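PDB 1VR8: GTP binding regulator, which is of unknown function but resembles the Ran-binding protein Mog1p in fold, consistent with a possible role as a regulator of GTP-binding proteins. Local coordinates for residues P13-S18 with R113-F118; I23-T28 with Y134-E139. One frame throughout, in Å; residues are numbered along the deposited sequence.

Contact 1 (P13-S18 with R113-F118); sequences PPEAYS and RKNWLF. With AZI (azide ion), chain C.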
ATOM      1  N   PRO A  13       8.988  -3.731  -1.791  1.00 25.08           N
ATOM      2  CA  PRO A  13      10.206  -4.349  -1.333  1.00 22.71           C
ATOM      3  C   PRO A  13      10.603  -5.574  -2.147  1.00 23.50           C
ATOM      4  O   PRO A  13       9.782  -6.140  -2.876  1.00 22.60           O
ATOM      5  CB  PRO A  13       9.881  -4.770   0.126  1.00 23.50           C
ATOM      6  CG  PRO A  13       8.747  -3.946   0.503  1.00 25.00           C
ATOM      7  CD  PRO A  13       7.937  -3.810  -0.767  1.00 24.47           C
ATOM      8  N   PRO A  14      11.859  -6.000  -1.997  1.00 23.13           N
ATOM      9  CA  PRO A  14      12.315  -7.284  -2.523  1.00 22.96           C
ATOM     10  C   PRO A  14      11.447  -8.419  -1.997  1.00 24.92           C
ATOM     11  O   PRO A  14      10.795  -8.286  -0.962  1.00 23.48           O
ATOM     12  CB  PRO A  14      13.757  -7.369  -2.020  1.00 23.65           C
ATOM     13  CG  PRO A  14      14.129  -5.962  -1.692  1.00 24.85           C
ATOM     14  CD  PRO A  14      12.919  -5.300  -1.250  1.00 23.92           C
ATOM     15  N   GLU A  15      11.399  -9.522  -2.720  1.00 25.35           N
ATOM     16  CA  GLU A  15      10.504 -10.614  -2.352  1.00 29.66           C
ATOM     17  C   GLU A  15      10.826 -11.204  -0.971  1.00 26.20           C
ATOM     18  O   GLU A  15       9.913 -11.598  -0.249  1.00 28.34           O
ATOM     19  CB  GLU A  15      10.443 -11.659  -3.487  1.00 34.51           C
ATOM     20  CG  GLU A  15       9.740 -11.013  -4.757  1.00 37.51           C
ATOM     21  CD  GLU A  15       9.854 -11.806  -6.059  1.00 40.29           C
ATOM     22  OE1 GLU A  15       9.294 -12.917  -6.130  1.00 45.85           O
ATOM     23  OE2 GLU A  15      10.460 -11.281  -7.028  1.00 46.84           O
ATOM     24  N   ALA A  16      12.098 -11.186  -0.561  1.00 26.31           N
ATOM     25  CA  ALA A  16      12.507 -11.746   0.732  1.00 26.50           C
ATOM     26  C   ALA A  16      12.318 -10.800   1.916  1.00 26.38           C
ATOM     27  O   ALA A  16      12.548 -11.190   3.038  1.00 25.42           O
ATOM     28  CB  ALA A  16      13.980 -12.202   0.699  1.00 30.53           C
ATOM     29  N   TYR A  17      11.906  -9.570   1.682  1.00 23.97           N
ATOM     30  CA  TYR A  17      11.959  -8.533   2.712  1.00 24.51           C
ATOM     31  C   TYR A  17      10.830  -8.756   3.733  1.00 25.53           C
ATOM     32  O   TYR A  17       9.756  -9.220   3.366  1.00 25.69           O
ATOM     33  CB  TYR A  17      11.738  -7.196   2.043  1.00 28.50           C
ATOM     34  CG  TYR A  17      12.327  -5.969   2.693  1.00 27.27           C
ATOM     35  CD1 TYR A  17      13.685  -5.665   2.537  1.00 28.48           C
ATOM     36  CD2 TYR A  17      11.525  -5.064   3.370  1.00 30.05           C
ATOM     37  CE1 TYR A  17      14.216  -4.499   3.086  1.00 32.55           C
ATOM     38  CE2 TYR A  17      12.057  -3.898   3.951  1.00 29.92           C
ATOM     39  CZ  TYR A  17      13.396  -3.619   3.791  1.00 31.55           C
ATOM     40  OH  TYR A  17      13.905  -2.441   4.336  1.00 34.07           O
ATOM     41  N   SER A  18      11.104  -8.446   5.000  1.00 24.10           N
ATOM     42  CA  SER A  18      10.118  -8.521   6.066  1.00 26.06           C
ATOM     43  C   SER A  18       8.977  -7.533   5.897  1.00 24.55           C
ATOM     44  O   SER A  18       9.181  -6.357   5.592  1.00 25.19           O
ATOM     45  CB  SER A  18      10.825  -8.274   7.414  1.00 26.45           C
ATOM     46  OG  SER A  18       9.949  -7.831   8.410  1.00 28.38           O
ATOM     47  N   ARG A 113       2.217  -6.047  -6.795  1.00 20.81           N
ATOM     48  CA  ARG A 113       3.220  -6.568  -7.700  1.00 21.88           C
ATOM     49  C   ARG A 113       3.991  -7.643  -6.949  1.00 21.39           C
ATOM     50  O   ARG A 113       4.189  -7.544  -5.733  1.00 22.71           O
ATOM     51  CB  ARG A 113       4.134  -5.466  -8.207  1.00 23.14           C
ATOM     52  CG  ARG A 113       5.030  -5.892  -9.395  1.00 23.06           C
ATOM     53  CD  ARG A 113       5.740  -4.665  -9.993  1.00 22.21           C
ATOM     54  NE  ARG A 113       6.523  -4.960 -11.204  1.00 21.35           N
ATOM     55  CZ  ARG A 113       7.745  -5.501 -11.222  1.00 24.93           C
ATOM     56  NH1 ARG A 113       8.355  -5.832 -10.089  1.00 26.02           N
ATOM     57  NH2 ARG A 113       8.369  -5.721 -12.373  1.00 23.90           N
ATOM     58  N   LYS A 114       4.415  -8.662  -7.667  1.00 22.01           N
ATOM     59  CA  LYS A 114       5.088  -9.812  -7.080  1.00 21.71           C
ATOM     60  C   LYS A 114       4.277 -10.326  -5.868  1.00 23.73           C
ATOM     61  O   LYS A 114       3.115 -10.680  -6.029  1.00 23.02           O
ATOM     62  CB  LYS A 114       6.546  -9.460  -6.713  1.00 23.01           C
ATOM     63  CG  LYS A 114       7.421  -9.059  -7.926  1.00 23.08           C
ATOM     64  CD  LYS A 114       7.601 -10.190  -8.908  1.00 24.37           C
ATOM     65  CE  LYS A 114       8.596  -9.826 -10.044  1.00 24.72           C
ATOM     66  NZ  LYS A 114       8.759 -10.955 -11.012  1.00 26.03           N
ATOM     67  N   ASN A 115       4.902 -10.363  -4.688  1.00 22.42           N
ATOM     68  CA  ASN A 115       4.297 -10.908  -3.482  1.00 22.96           C
ATOM     69  C   ASN A 115       3.856  -9.807  -2.491  1.00 20.83           C
ATOM     70  O   ASN A 115       3.712 -10.072  -1.292  1.00 23.13           O
ATOM     71  CB  ASN A 115       5.209 -11.928  -2.795  1.00 25.15           C
ATOM     72  CG  ASN A 115       6.566 -11.358  -2.396  1.00 27.50           C
ATOM     73  OD1 ASN A 115       7.101 -10.480  -3.072  1.00 25.65           O
ATOM     74  ND2 ASN A 115       7.153 -11.904  -1.315  1.00 24.52           N
ATOM     75  N   TRP A 116       3.563  -8.610  -3.001  1.00 22.20           N
ATOM     76  CA  TRP A 116       3.210  -7.483  -2.162  1.00 21.68           C
ATOM     77  C   TRP A 116       1.920  -6.827  -2.629  1.00 22.28           C
ATOM     78  O   TRP A 116       1.675  -6.673  -3.831  1.00 22.36           O
ATOM     79  CB  TRP A 116       4.323  -6.414  -2.202  1.00 23.21           C
ATOM     80  CG  TRP A 116       5.604  -6.872  -1.561  1.00 21.49           C
ATOM     81  CD1 TRP A 116       6.726  -7.373  -2.183  1.00 21.36           C
ATOM     82  CD2 TRP A 116       5.884  -6.889  -0.172  1.00 21.10           C
ATOM     83  NE1 TRP A 116       7.663  -7.718  -1.261  1.00 24.92           N
ATOM     84  CE2 TRP A 116       7.174  -7.444  -0.011  1.00 21.83           C
ATOM     85  CE3 TRP A 116       5.165  -6.513   0.964  1.00 24.55           C
ATOM     86  CZ2 TRP A 116       7.775  -7.587   1.241  1.00 22.95           C
ATOM     87  CZ3 TRP A 116       5.761  -6.648   2.193  1.00 24.56           C
ATOM     88  CH2 TRP A 116       7.054  -7.195   2.328  1.00 24.61           C
ATOM     89  N   LEU A 117       1.129  -6.388  -1.660  1.00 21.88           N
ATOM     90  CA  LEU A 117      -0.057  -5.567  -1.897  1.00 21.06           C
ATOM     91  C   LEU A 117      -0.038  -4.448  -0.868  1.00 22.39           C
ATOM     92  O   LEU A 117       0.120  -4.714   0.319  1.00 21.71           O
ATOM     93  CB  LEU A 117      -1.314  -6.402  -1.754  1.00 23.15           C
ATOM     94  CG  LEU A 117      -2.639  -5.666  -1.528  1.00 25.00           C
ATOM     95  CD1 LEU A 117      -3.015  -4.791  -2.677  1.00 27.66           C
ATOM     96  CD2 LEU A 117      -3.708  -6.708  -1.255  1.00 26.92           C
ATOM     97  N   PHE A 118      -0.204  -3.215  -1.333  1.00 21.58           N
ATOM     98  CA  PHE A 118      -0.277  -2.016  -0.462  1.00 22.47           C
ATOM     99  C   PHE A 118      -1.567  -1.279  -0.696  1.00 23.91           C
ATOM    100  O   PHE A 118      -2.033  -1.197  -1.840  1.00 22.22           O
ATOM    101  CB  PHE A 118       0.891  -1.074  -0.781  1.00 23.13           C
ATOM    102  CG  PHE A 118       2.242  -1.657  -0.428  1.00 23.44           C
ATOM    103  CD1 PHE A 118       2.696  -1.605   0.883  1.00 26.57           C
ATOM    104  CD2 PHE A 118       2.997  -2.305  -1.361  1.00 25.10           C
ATOM    105  CE1 PHE A 118       3.898  -2.153   1.233  1.00 27.26           C
ATOM    106  CE2 PHE A 118       4.212  -2.888  -1.012  1.00 25.68           C
ATOM    107  CZ  PHE A 118       4.655  -2.804   0.285  1.00 25.70           C
TER
HETATM  108  N1  AZI C   2      10.171  -9.862 -13.095  1.00 40.98           N
HETATM  109  N2  AZI C   2      10.322 -10.204 -14.236  1.00 42.00           N
HETATM  110  N3  AZI C   2      10.636 -10.128 -15.395  1.00 37.00           N
HETATM  111  O   HOH W   1      10.215 -12.695  -9.387  1.00 38.55           O
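W116 gives the largest share of this contact; its CB points toward 13-18, and CG is anti to the carbonyl carbon. P13 lies over one indole face, its CD 3.7 Å from the centroid of the W116 five-membered ring and 8° off the normal, a CH-pi contact, and its CB 3.7 Å from W116 CZ2. NE1 of W116 donates to P14 O at 3.2 Å, 149° at the hydrogen; the oxygen lies in the indole plane, while the donor sits above the carbonyl plane. P14 O also accepts from Y17 N in a type I turn, so two donors grip it. Further out, W116 edge atom CZ2 meets Y17 O at 3.3 Å, and CH2 ends near S18 O. W116 closes the type II' turn R113-W116, a beta-hairpin turn joining antiparallel strands 106-113 and 116-122. On that turn, N115 ND2 bonds to an in-plane lone pair of E15 O at 3.0 Å and 161°, whereas its buried OD1 lacks a polar partner and faces E15 CG. K114, bent at chi2, crosses E15 aslant; a water links E15 OE2 to K114 NZ, which also binds azide N1 at 2.7 Å. P13 CD meets the F118 edge atom CZ at 3.6 Å.

Contact 2 (I23-T28 with Y134-E139); sequences IFVLET and YRVYEE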
ATOM      1  N   ILE A  23       7.178  -1.610   6.673  1.00 20.85           N
ATOM      2  CA  ILE A  23       6.526  -0.474   7.336  1.00 22.34           C
ATOM      3  C   ILE A  23       7.544   0.459   7.977  1.00 22.08           C
ATOM      4  O   ILE A  23       7.550   1.697   7.765  1.00 23.17           O
ATOM      5  CB  ILE A  23       5.552  -0.992   8.413  1.00 23.20           C
ATOM      6  CG1 ILE A  23       4.389  -1.759   7.756  1.00 24.84           C
ATOM      7  CG2 ILE A  23       5.039   0.136   9.281  1.00 26.09           C
ATOM      8  CD1 ILE A  23       3.580  -2.543   8.686  1.00 25.20           C
ATOM      9  N   PHE A  24       8.420  -0.126   8.785  1.00 24.60           N
ATOM     10  CA  PHE A  24       9.304   0.685   9.619  1.00 24.51           C
ATOM     11  C   PHE A  24      10.301   1.495   8.810  1.00 24.26           C
ATOM     12  O   PHE A  24      10.678   2.594   9.202  1.00 24.09           O
ATOM     13  CB  PHE A  24      10.043  -0.185  10.634  1.00 25.48           C
ATOM     14  CG  PHE A  24       9.130  -0.888  11.624  1.00 27.58           C
ATOM     15  CD1 PHE A  24       8.224  -0.176  12.378  1.00 29.00           C
ATOM     16  CD2 PHE A  24       9.224  -2.258  11.824  1.00 31.49           C
ATOM     17  CE1 PHE A  24       7.375  -0.804  13.280  1.00 28.34           C
ATOM     18  CE2 PHE A  24       8.365  -2.912  12.748  1.00 31.58           C
ATOM     19  CZ  PHE A  24       7.452  -2.174  13.465  1.00 31.06           C
ATOM     20  N   VAL A  25      10.691   0.993   7.638  1.00 23.34           N
ATOM     21  CA  VAL A  25      11.640   1.720   6.800  1.00 19.83           C
ATOM     22  C   VAL A  25      11.061   3.029   6.216  1.00 23.25           C
ATOM     23  O   VAL A  25      11.780   3.895   5.741  1.00 24.19           O
ATOM     24  CB  VAL A  25      12.164   0.771   5.677  1.00 24.44           C
ATOM     25  CG1 VAL A  25      11.132   0.588   4.627  1.00 19.66           C
ATOM     26  CG2 VAL A  25      13.461   1.242   5.122  1.00 28.09           C
ATOM     27  N   LEU A  26       9.738   3.175   6.276  1.00 23.23           N
ATOM     28  CA  LEU A  26       9.087   4.370   5.719  1.00 21.90           C
ATOM     29  C   LEU A  26       9.094   5.570   6.653  1.00 23.03           C
ATOM     30  O   LEU A  26       8.766   6.680   6.240  1.00 21.70           O
ATOM     31  CB  LEU A  26       7.643   4.055   5.355  1.00 24.11           C
ATOM     32  CG  LEU A  26       7.514   2.951   4.325  1.00 24.55           C
ATOM     33  CD1 LEU A  26       6.058   2.591   4.174  1.00 26.48           C
ATOM     34  CD2 LEU A  26       8.124   3.406   3.013  1.00 24.14           C
ATOM     35  N   GLU A  27       9.427   5.370   7.919  1.00 22.60           N
ATOM     36  CA  GLU A  27       9.366   6.446   8.872  1.00 24.16           C
ATOM     37  C   GLU A  27      10.459   7.495   8.564  1.00 25.47           C
ATOM     38  O   GLU A  27      11.586   7.166   8.181  1.00 25.17           O
ATOM     39  CB  GLU A  27       9.416   5.866  10.320  1.00 27.11           C
ATOM     40  CG  GLU A  27       9.172   6.882  11.358  1.00 32.06           C
ATOM     41  CD  GLU A  27       8.913   6.300  12.729  1.00 31.49           C
ATOM     42  OE1 GLU A  27       9.440   5.173  13.036  1.00 30.46           O
ATOM     43  OE2 GLU A  27       8.240   7.011  13.497  1.00 29.58           O
ATOM     44  N   THR A  28      10.123   8.781   8.683  1.00 21.82           N
ATOM     45  CA  THR A  28      11.106   9.846   8.642  1.00 23.39           C
ATOM     46  C   THR A  28      10.640  10.878   9.660  1.00 26.34           C
ATOM     47  O   THR A  28       9.597  10.702  10.290  1.00 24.48           O
ATOM     48  CB  THR A  28      11.201  10.555   7.271  1.00 26.31           C
ATOM     49  OG1 THR A  28      10.022  11.320   7.051  1.00 27.22           O
ATOM     50  CG2 THR A  28      11.380   9.583   6.104  1.00 26.14           C
ATOM     51  N   TYR A 134       6.930   4.972  -2.851  1.00 24.38           N
ATOM     52  CA  TYR A 134       7.597   4.665  -4.120  1.00 23.75           C
ATOM     53  C   TYR A 134       9.117   4.924  -4.085  1.00 24.73           C
ATOM     54  O   TYR A 134       9.921   4.102  -4.520  1.00 24.80           O
ATOM     55  CB  TYR A 134       6.987   5.538  -5.233  1.00 25.22           C
ATOM     56  CG  TYR A 134       5.615   5.135  -5.736  1.00 23.74           C
ATOM     57  CD1 TYR A 134       4.884   4.082  -5.196  1.00 24.22           C
ATOM     58  CD2 TYR A 134       5.044   5.866  -6.771  1.00 25.50           C
ATOM     59  CE1 TYR A 134       3.625   3.742  -5.727  1.00 27.26           C
ATOM     60  CE2 TYR A 134       3.803   5.546  -7.279  1.00 27.00           C
ATOM     61  CZ  TYR A 134       3.111   4.506  -6.765  1.00 28.46           C
ATOM     62  OH  TYR A 134       1.881   4.238  -7.319  1.00 30.31           O
ATOM     63  N   ARG A 135       9.484   6.111  -3.635  1.00 22.87           N
ATOM     64  CA  ARG A 135      10.874   6.525  -3.572  1.00 23.35           C
ATOM     65  C   ARG A 135      11.717   5.651  -2.624  1.00 24.29           C
ATOM     66  O   ARG A 135      12.857   5.279  -2.967  1.00 22.05           O
ATOM     67  CB  ARG A 135      10.941   7.991  -3.222  1.00 26.03           C
ATOM     68  CG  ARG A 135      10.495   8.822  -4.422  1.00 27.04           C
ATOM     69  CD  ARG A 135      10.369  10.268  -4.122  1.00 30.36           C
ATOM     70  NE  ARG A 135      10.181  11.024  -5.359  1.00 30.55           N
ATOM     71  CZ  ARG A 135       9.732  12.271  -5.397  1.00 34.51           C
ATOM     72  NH1 ARG A 135       9.364  12.900  -4.277  1.00 32.69           N
ATOM     73  NH2 ARG A 135       9.628  12.892  -6.556  1.00 33.11           N
ATOM     74  N   VAL A 136      11.158   5.275  -1.477  1.00 21.76           N
ATOM     75  CA  VAL A 136      11.929   4.440  -0.535  1.00 22.69           C
ATOM     76  C   VAL A 136      12.141   3.043  -1.131  1.00 22.69           C
ATOM     77  O   VAL A 136      13.259   2.524  -1.159  1.00 23.01           O
ATOM     78  CB  VAL A 136      11.234   4.368   0.825  1.00 22.00           C
ATOM     79  CG1 VAL A 136      11.911   3.375   1.738  1.00 20.93           C
ATOM     80  CG2 VAL A 136      11.197   5.752   1.452  1.00 23.34           C
ATOM     81  N   TYR A 137      11.065   2.454  -1.643  1.00 21.47           N
ATOM     82  CA  TYR A 137      11.161   1.099  -2.202  1.00 23.28           C
ATOM     83  C   TYR A 137      11.979   1.055  -3.485  1.00 21.52           C
ATOM     84  O   TYR A 137      12.688   0.099  -3.738  1.00 22.02           O
ATOM     85  CB  TYR A 137       9.781   0.494  -2.407  1.00 24.86           C
ATOM     86  CG  TYR A 137       8.971   0.249  -1.125  1.00 24.40           C
ATOM     87  CD1 TYR A 137       9.575   0.156   0.143  1.00 26.18           C
ATOM     88  CD2 TYR A 137       7.592   0.052  -1.205  1.00 25.11           C
ATOM     89  CE1 TYR A 137       8.802  -0.101   1.291  1.00 24.22           C
ATOM     90  CE2 TYR A 137       6.836  -0.234  -0.085  1.00 24.79           C
ATOM     91  CZ  TYR A 137       7.446  -0.281   1.163  1.00 24.44           C
ATOM     92  OH  TYR A 137       6.695  -0.543   2.281  1.00 24.66           O
ATOM     93  N   GLU A 138      11.891   2.096  -4.299  1.00 24.29           N
ATOM     94  CA  GLU A 138      12.620   2.117  -5.571  1.00 24.86           C
ATOM     95  C   GLU A 138      14.130   2.001  -5.360  1.00 22.00           C
ATOM     96  O   GLU A 138      14.854   1.458  -6.220  1.00 23.05           O
ATOM     97  CB  GLU A 138      12.277   3.393  -6.340  1.00 27.26           C
ATOM     98  CG  GLU A 138      13.005   3.569  -7.659  1.00 32.01           C
ATOM     99  CD  GLU A 138      12.471   2.702  -8.775  1.00 34.05           C
ATOM    100  OE1 GLU A 138      11.472   1.991  -8.552  1.00 36.31           O
ATOM    101  OE2 GLU A 138      13.078   2.719  -9.867  1.00 37.29           O
ATOM    102  N   GLU A 139      14.637   2.520  -4.240  1.00 22.22           N
ATOM    103  CA  GLU A 139      16.074   2.455  -3.982  1.00 22.64           C
ATOM    104  C   GLU A 139      16.567   1.040  -3.683  1.00 23.32           C
ATOM    105  O   GLU A 139      17.765   0.761  -3.769  1.00 22.94           O
ATOM    106  CB  GLU A 139      16.432   3.349  -2.799  1.00 26.68           C
ATOM    107  CG  GLU A 139      16.332   4.840  -3.082  1.00 32.06           C
TER
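The one flat group joining the two segments is the phenol ring of Y137. At its edge, near the ring plane, sits V25 CG1, 4.1 Å from Y137 CE1; L26 CD2 comes to the same CE1 obliquely, at 4.0 Å. CG of Y137 lies anti to the carbonyl carbon, and its hydroxyl is hydrogen-bonded to A22 O, which ties the tip of the ring to helix 19-24. Beside the hydroxyl, L26 CD1 packs 3.7 Å from Y137 OH. The leucine crosses the tyrosine at about a right angle and divides its branches: CD1 goes to the hydroxyl, while CD2 reaches back to V136 CB at 3.9 Å. V136 faces L26 and V25 with its CG1 anti to the backbone N. V25 and V136 pass one another head to tail, CG1 of V25 lying 4.1 Å from CG1 of V136. V25 CG1, in the crowded position between N and the carbonyl carbon (chi1 75°), thereby touches both V136 and Y137. The type I turn F24-E27 brings V25 and L26 against helix 126-138, and L26 O accepts a hydrogen bond from H132 NE2 of that helix. Beneath, L26 rests on F54 and L63 of strands 45-56 and 59-67, and I23 on K50, A52 and V65 of the same strands, so this segment lies alongside helix 126-138 over the antiparallel sheet.

How the contacts relate
The centres of contacts 1 and 2 lie about 13 Å apart, and the two meet directly: F118 CZ is 3.4 Å from Y137 CE2, and P13 CD also packs on that tyrosine. Their segments alternate along the chain. The loop 13-18 leads into helix 19-24 and on to 23-28, most of the antiparallel sheet follows, and then strand 116-122 and helix 126-138 come one after the other. Each contact thus binds the N-terminal part of the chain to its C-terminal part, contact 1 at a hairpin end and contact 2 on a helix. Helices 19-24 and 126-138 together pack against the sheet, while helix 71-79 packs on L117 from the other face of the sheet.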